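Local coordinates for protein alpha-glucosidase (Pseudoalteromonas sp. K8, PDB 5HQA) that hydrolyses alpha-glucosides as a chloride-activated enzyme of glycoside hydrolase family 97, with a calcium ion in its active site, at residues A[480-483]-A[487-490]; A[518-521]-A[527-530]; A[151-156]-A[438-443]. All coordinates share one frame; numbering follows the deposited sequence.

Contact 1: A[480-483]-A[487-490]; sequences FTRM and PMDF
One face of the R482 guanidinium is met by CB of M488, which lies 3.3 Å above the plane and displaced toward the rim; the edge is taken by the carbonyl oxygen of P487, close to the guanidinium plane. NH1 of R482 donates to O of P487 at 2.8 Å with an N-H...O angle of 166°, and the nitrogen comes in tilted from the carbonyl plane. The same NH1 is bonded to the backbone oxygen of E455, while NH2 turns to that of G486, so several carbonyls fix the rotation of the buried group. The arginine chain leaves with CG anti to its backbone N (chi1 163°) and bends at chi2, which brings the flat end across to the loop. Segment 487-490 runs between strands 451-454 and 527-529, the outermost of the parallel sheet in the family's (beta/alpha)8 barrel: M488 is backbone-bonded to Y524, just before the latter, and D489 to R454 of the former. It therefore probably fills the place of the seventh barrel strand, although it has no regular strand geometry, with D489 at the centre of an inverse gamma turn. The carboxylate of D489 is bonded to Y266, N434 and H436. On the helix side M483 folds back at chi2 and chi3, so that its SD rests 3.6 Å from CB of M488 and its CE 3.7 Å from N of M488. These two methionines lie nearly perpendicular. Beyond CB the M488 chain is extended, carrying its end away from R482 and M483; its side chain passes about 4 Å from that of the calcium ligand E455.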
# COMPACT_ATOMS: atom_id res chain seq x y z
N PHE A 480 -6.35 7.57 4.16
CA PHE A 480 -7.54 6.86 4.62
C PHE A 480 -8.08 5.91 3.57
O PHE A 480 -9.19 5.37 3.73
CB PHE A 480 -8.62 7.86 5.05
CG PHE A 480 -8.19 8.79 6.15
CD1 PHE A 480 -8.30 8.41 7.49
CD2 PHE A 480 -7.67 10.05 5.86
CE1 PHE A 480 -7.90 9.26 8.50
CE2 PHE A 480 -7.26 10.91 6.87
CZ PHE A 480 -7.38 10.52 8.19
N THR A 481 -7.34 5.69 2.50
CA THR A 481 -7.76 4.76 1.47
C THR A 481 -6.60 3.82 1.17
O THR A 481 -6.45 2.78 1.83
CB THR A 481 -8.22 5.54 0.22
OG1 THR A 481 -7.17 6.40 -0.23
CG2 THR A 481 -9.46 6.38 0.52
N ARG A 482 -5.76 4.19 0.19
CA ARG A 482 -4.62 3.36 -0.19
C ARG A 482 -3.77 2.94 1.01
O ARG A 482 -3.33 1.79 1.09
CB ARG A 482 -3.77 4.13 -1.21
CG ARG A 482 -2.36 3.58 -1.39
CD ARG A 482 -2.35 2.20 -2.05
NE ARG A 482 -0.97 1.74 -2.22
CZ ARG A 482 -0.23 1.22 -1.23
NH1 ARG A 482 1.03 0.86 -1.47
NH2 ARG A 482 -0.75 1.07 -0.02
N MET A 483 -3.52 3.86 1.95
CA MET A 483 -2.61 3.53 3.04
C MET A 483 -3.22 2.55 4.04
O MET A 483 -2.48 1.96 4.84
CB MET A 483 -2.13 4.79 3.77
CG MET A 483 -1.33 5.75 2.89
SD MET A 483 -0.02 4.98 1.90
CE MET A 483 1.12 4.45 3.18
N PRO A 487 2.09 -0.43 3.39
CA PRO A 487 3.08 0.60 3.05
C PRO A 487 3.06 0.99 1.58
O PRO A 487 2.70 0.20 0.70
CB PRO A 487 4.42 -0.06 3.43
CG PRO A 487 4.13 -1.54 3.55
CD PRO A 487 2.70 -1.62 4.01
N MET A 488 3.47 2.23 1.31
CA MET A 488 3.53 2.72 -0.06
C MET A 488 4.87 3.39 -0.32
O MET A 488 5.33 4.20 0.50
CB MET A 488 2.41 3.71 -0.36
CG MET A 488 2.53 4.30 -1.77
SD MET A 488 1.29 5.56 -2.10
CE MET A 488 1.69 6.00 -3.80
N ASP A 489 5.48 3.05 -1.45
CA ASP A 489 6.67 3.72 -1.97
C ASP A 489 6.22 4.97 -2.73
O ASP A 489 6.05 4.96 -3.95
CB ASP A 489 7.46 2.77 -2.87
CG ASP A 489 8.80 3.35 -3.36
OD1 ASP A 489 9.51 3.99 -2.54
OD2 ASP A 489 9.14 3.14 -4.56
N PHE A 490 6.00 6.06 -1.98
CA PHE A 490 5.50 7.31 -2.56
C PHE A 490 6.61 8.14 -3.21
O PHE A 490 6.32 8.98 -4.08
CB PHE A 490 4.81 8.14 -1.47
CG PHE A 490 4.18 9.41 -1.98
CD1 PHE A 490 2.87 9.41 -2.45
CD2 PHE A 490 4.90 10.61 -1.99
CE1 PHE A 490 2.29 10.58 -2.94
CE2 PHE A 490 4.33 11.79 -2.48
CZ PHE A 490 3.02 11.77 -2.96

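Contact 2: A[518-521]-A[527-530]; sequences ALYV and IQMA
Helix 513-522, bent at Y520 and V521, whose amides miss the bond to the turn before, comes nearest strand 527-529 at Y520 and Q528, whose CA atoms are 7.2 Å apart. The Y520 side chain spans this gap. With CG anti to the carbonyl carbon (chi1 -73°), the ring reaches over to the strand and its hydroxyl donates to the backbone O of M529, OH to O measuring 2.7 Å. The C=O...OH angle is 126° and the hydroxyl lies close to the carbonyl plane. OH of Y520 also lies 3.3 Å from CA of A530. Along one edge of the ring, CD1 and CE1 of Y520 are each 3.9 Å from CB of Q528. The two side chains run antiparallel alongside each other, with ring and amide planes 54° apart. The amide of Q528 turns back toward the helix end, where NE2 is bonded to the carbonyl of L523. From NE2 to O of Y520 the distance is 3.8 Å, and a water mediates instead, at 2.7 Å from O of Y520 but only weakly linked to NE2 of Q528. I547 of helix 541-549 and P492 pack against the tyrosine as well. The pair joins a helix to the strand that follows it in the (beta/alpha)8 barrel. Q528 and A530 pair through their backbones with strand 264-269, whereas M529 O takes its bond from the phenol of Y520, and a buried carbonyl on the last strand of the parallel sheet is thereby satisfied from the helical layer.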
# COMPACT_ATOMS: atom_id res chain seq x y z
N ALA A 518 6.93 16.33 5.99
CA ALA A 518 5.93 15.61 6.77
C ALA A 518 5.63 14.23 6.18
O ALA A 518 5.25 13.31 6.92
CB ALA A 518 4.65 16.44 6.84
N LEU A 519 5.79 14.06 4.86
CA LEU A 519 5.46 12.78 4.23
C LEU A 519 6.23 11.62 4.85
O LEU A 519 5.75 10.48 4.84
CB LEU A 519 5.76 12.83 2.74
CG LEU A 519 4.95 13.84 1.92
CD1 LEU A 519 5.33 13.74 0.44
CD2 LEU A 519 3.46 13.62 2.12
N TYR A 520 7.43 11.87 5.37
CA TYR A 520 8.24 10.78 5.91
C TYR A 520 7.63 10.18 7.16
O TYR A 520 7.99 9.06 7.54
CB TYR A 520 9.68 11.27 6.19
CG TYR A 520 10.44 11.48 4.90
CD1 TYR A 520 11.16 10.45 4.33
CD2 TYR A 520 10.38 12.69 4.23
CE1 TYR A 520 11.83 10.61 3.13
CE2 TYR A 520 11.04 12.87 3.02
CZ TYR A 520 11.77 11.83 2.48
OH TYR A 520 12.42 12.00 1.28
N VAL A 521 6.73 10.90 7.83
CA VAL A 521 6.03 10.35 8.97
C VAL A 521 4.57 10.03 8.64
O VAL A 521 4.00 9.11 9.23
CB VAL A 521 6.12 11.29 10.19
CG1 VAL A 521 5.63 10.57 11.46
CG2 VAL A 521 7.56 11.77 10.37
N ILE A 527 11.07 1.35 3.34
CA ILE A 527 12.07 2.09 2.59
C ILE A 527 11.44 3.40 2.15
O ILE A 527 10.29 3.41 1.69
CB ILE A 527 12.65 1.30 1.40
CG1 ILE A 527 11.56 0.83 0.44
CG2 ILE A 527 13.49 0.12 1.89
CD1 ILE A 527 12.11 0.32 -0.88
N GLN A 528 12.16 4.49 2.35
CA GLN A 528 11.71 5.82 2.01
C GLN A 528 12.74 6.44 1.08
O GLN A 528 13.94 6.46 1.41
CB GLN A 528 11.53 6.70 3.26
CG GLN A 528 10.38 6.27 4.19
CD GLN A 528 9.01 6.73 3.69
OE1 GLN A 528 8.83 7.07 2.52
NE2 GLN A 528 8.02 6.73 4.58
N MET A 529 12.30 6.92 -0.07
CA MET A 529 13.22 7.59 -0.97
C MET A 529 13.33 9.05 -0.59
O MET A 529 12.35 9.68 -0.17
CB MET A 529 12.74 7.47 -2.42
CG MET A 529 13.83 7.77 -3.42
SD MET A 529 13.18 7.56 -5.09
CE MET A 529 14.70 7.62 -6.04
N ALA A 530 14.54 9.59 -0.71
CA ALA A 530 14.73 11.02 -0.89
C ALA A 530 14.80 11.20 -2.40
O ALA A 530 15.84 10.97 -3.01
CB ALA A 530 15.98 11.52 -0.17
O HOH W 1 9.83 7.14 7.39

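Contact 3: A[151-156]-A[438-443]; sequences NRYEYV and PIKDTG. With CA (calcium ion), chain C; AC1 (4,6-dideoxy-4-{[(1S,4R,5S,6S)-4,5,6-trihydroxy-3-(hydroxymethyl)cyclohex-2-en-1-yl]amino}-alpha-D-glucopyranose), chain B.
Two irregular loops meet with the CA atoms of Y153 and K440 8.2 Å apart; residues 151-154 form a type II' turn closed by E154 N to N151 O, and 438-443 runs extended into an Asx turn (G443 N to D441 OD1). With CG anti to its carbonyl carbon (chi1 -58°), Y153 sends its ring across to 438-443. Its OH accepts from N of K440 at 3.1 Å with an N-H...O angle of 148°, and the carbonyl O of P438 lies in the ring plane at the edge, 3.2 Å from CE2 of Y153. The K440 chain passes square across the phenol, its CB 3.5 Å from OH of Y153, before NZ reaches T170 and E186. Here a loop of the N-terminal domain, of the galactose mutarotase clan, packs on the loop between strands 432-435 and 451-454 of the catalytic (beta/alpha)8 barrel. A phenylalanine in place of Y153 would probably leave the K440 amide without its acceptor. E154 binds the calcium ion through OE1 at 2.4 Å, alongside E437, E455 and E461 and three atoms of the acarbose unit, O3, N4A and O2B. NH2 of R152 forms a salt bridge with OE2 of E154 at 2.6 Å and donates nearly straight to O2 of the inhibitor at 3.3 Å, with that oxygen at the guanidinium edge.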
# COMPACT_ATOMS: atom_id res chain seq x y z
N ASN A 151 -5.77 3.15 -16.23
CA ASN A 151 -4.61 3.49 -15.41
C ASN A 151 -4.55 2.74 -14.08
O ASN A 151 -3.86 3.19 -13.17
CB ASN A 151 -4.52 5.00 -15.16
CG ASN A 151 -3.10 5.51 -15.28
OD1 ASN A 151 -2.33 5.02 -16.11
ND2 ASN A 151 -2.73 6.49 -14.46
N ARG A 152 -5.23 1.60 -13.96
CA ARG A 152 -5.01 0.64 -12.85
C ARG A 152 -5.38 1.33 -11.53
O ARG A 152 -6.52 1.82 -11.39
CB ARG A 152 -3.58 0.11 -12.91
CG ARG A 152 -3.16 -0.57 -14.24
CD ARG A 152 -1.64 -0.84 -14.24
NE ARG A 152 -0.96 0.34 -13.72
CZ ARG A 152 -0.60 1.38 -14.46
NH1 ARG A 152 -0.79 1.36 -15.77
NH2 ARG A 152 -0.03 2.42 -13.89
N TYR A 153 -4.49 1.37 -10.54
CA TYR A 153 -4.77 2.04 -9.28
C TYR A 153 -4.36 3.51 -9.29
O TYR A 153 -4.59 4.21 -8.30
CB TYR A 153 -4.03 1.36 -8.11
CG TYR A 153 -4.34 -0.11 -7.90
CD1 TYR A 153 -5.62 -0.53 -7.54
CD2 TYR A 153 -3.34 -1.07 -8.01
CE1 TYR A 153 -5.90 -1.89 -7.32
CE2 TYR A 153 -3.59 -2.42 -7.80
CZ TYR A 153 -4.88 -2.82 -7.46
OH TYR A 153 -5.12 -4.16 -7.26
N GLU A 154 -3.75 3.99 -10.37
CA GLU A 154 -3.14 5.32 -10.38
C GLU A 154 -4.17 6.37 -10.83
O GLU A 154 -4.15 6.89 -11.94
CB GLU A 154 -1.89 5.33 -11.25
CG GLU A 154 -0.72 4.57 -10.61
CD GLU A 154 0.51 4.46 -11.51
OE1 GLU A 154 1.61 4.16 -10.98
OE2 GLU A 154 0.38 4.68 -12.73
N TYR A 155 -5.08 6.67 -9.90
CA TYR A 155 -6.11 7.69 -10.09
C TYR A 155 -6.16 8.59 -8.86
O TYR A 155 -5.85 8.15 -7.75
CB TYR A 155 -7.50 7.06 -10.28
CG TYR A 155 -7.68 6.40 -11.61
CD1 TYR A 155 -8.11 7.13 -12.71
CD2 TYR A 155 -7.39 5.04 -11.79
CE1 TYR A 155 -8.28 6.53 -13.96
CE2 TYR A 155 -7.55 4.44 -13.03
CZ TYR A 155 -7.99 5.19 -14.11
OH TYR A 155 -8.16 4.62 -15.35
N VAL A 156 -6.57 9.84 -9.05
CA VAL A 156 -6.89 10.66 -7.88
C VAL A 156 -8.26 10.25 -7.36
O VAL A 156 -9.11 9.73 -8.10
CB VAL A 156 -6.82 12.16 -8.20
CG1 VAL A 156 -5.43 12.54 -8.71
CG2 VAL A 156 -7.90 12.56 -9.21
N PRO A 438 1.56 -2.78 -8.99
CA PRO A 438 1.47 -4.07 -8.30
C PRO A 438 0.04 -4.57 -8.24
O PRO A 438 -0.88 -3.92 -8.73
CB PRO A 438 1.95 -3.72 -6.90
CG PRO A 438 1.27 -2.38 -6.68
CD PRO A 438 1.32 -1.67 -8.05
N ILE A 439 -0.14 -5.72 -7.58
CA ILE A 439 -1.42 -6.02 -6.95
C ILE A 439 -1.51 -5.20 -5.67
O ILE A 439 -0.49 -4.93 -5.01
CB ILE A 439 -1.54 -7.54 -6.66
CG1 ILE A 439 -2.87 -7.87 -5.98
CG2 ILE A 439 -0.38 -8.02 -5.78
CD1 ILE A 439 -4.09 -7.67 -6.87
N LYS A 440 -2.72 -4.77 -5.32
CA LYS A 440 -2.90 -4.04 -4.08
C LYS A 440 -2.39 -4.85 -2.89
O LYS A 440 -2.37 -6.08 -2.91
CB LYS A 440 -4.38 -3.70 -3.88
CG LYS A 440 -5.24 -4.95 -3.68
CD LYS A 440 -6.73 -4.66 -3.86
CE LYS A 440 -7.55 -5.92 -3.66
NZ LYS A 440 -9.02 -5.71 -3.85
N ASP A 441 -1.94 -4.13 -1.86
CA ASP A 441 -1.44 -4.74 -0.64
C ASP A 441 -2.60 -5.39 0.11
O ASP A 441 -3.65 -4.77 0.31
CB ASP A 441 -0.76 -3.66 0.22
CG ASP A 441 0.01 -4.22 1.42
OD1 ASP A 441 -0.32 -5.33 1.91
OD2 ASP A 441 0.97 -3.53 1.87
N THR A 442 -2.45 -6.67 0.48
CA THR A 442 -3.46 -7.34 1.29
C THR A 442 -2.85 -7.95 2.55
O THR A 442 -3.42 -8.88 3.13
CB THR A 442 -4.22 -8.40 0.48
OG1 THR A 442 -3.32 -9.41 0.01
CG2 THR A 442 -4.91 -7.74 -0.73
N GLY A 443 -1.70 -7.43 2.98
CA GLY A 443 -1.07 -7.85 4.22
C GLY A 443 -0.06 -8.98 4.09
O GLY A 443 0.40 -9.49 5.12
CA CA C . 3.97 4.03 -11.58
C1 AC1 B . 3.03 5.44 -17.13
O2 AC1 B . 1.15 4.77 -15.81
C2 AC1 B . 2.57 4.59 -15.96
C4A AC1 B . 9.48 4.23 -12.85
C3 AC1 B . 3.30 4.93 -14.69
O3 AC1 B . 2.79 4.16 -13.59
C4 AC1 B . 4.78 4.71 -14.88
N4A AC1 B . 5.56 4.74 -13.60
C5 AC1 B . 5.13 5.87 -15.80
O5 AC1 B . 4.53 5.59 -17.13
C6 AC1 B . 6.59 6.12 -15.98
C1B AC1 B . 6.51 3.59 -13.41
C2B AC1 B . 7.24 3.70 -11.92
O2B AC1 B . 6.22 3.89 -10.95
C3B AC1 B . 8.23 4.70 -11.91
O3B AC1 B . 8.77 4.95 -10.58
O4 AC1 B . 10.43 5.27 -12.96
C5B AC1 B . 9.06 3.82 -14.17
C7B AC1 B . 7.50 3.46 -14.43
C6B AC1 B . 10.13 3.16 -15.07
O6B AC1 B . 10.36 1.87 -14.59

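In the fold
The three contacts lie at increasing distance from the calcium ion in the order 3, 1, 2. Contact 3 contains E154, one of the four glutamates that bind the metal; the M488 side chain of contact 1 is about 8 Å from the ion and that of M529 in contact 2 about 12 Å, though about 8 Å from the bound inhibitor. Contacts 1 and 3, with centres about 9 Å apart, touch where CD of P487 lies 3.3 Å from OD2 of D441; contacts 1 and 2, about 12 Å apart, join through CE2 of F490 and CD1 of L519 at 3.7 Å. Contacts 2 and 3 do not touch, their nearest atoms being about 11 Å apart, so 487-490 forms the middle of the series.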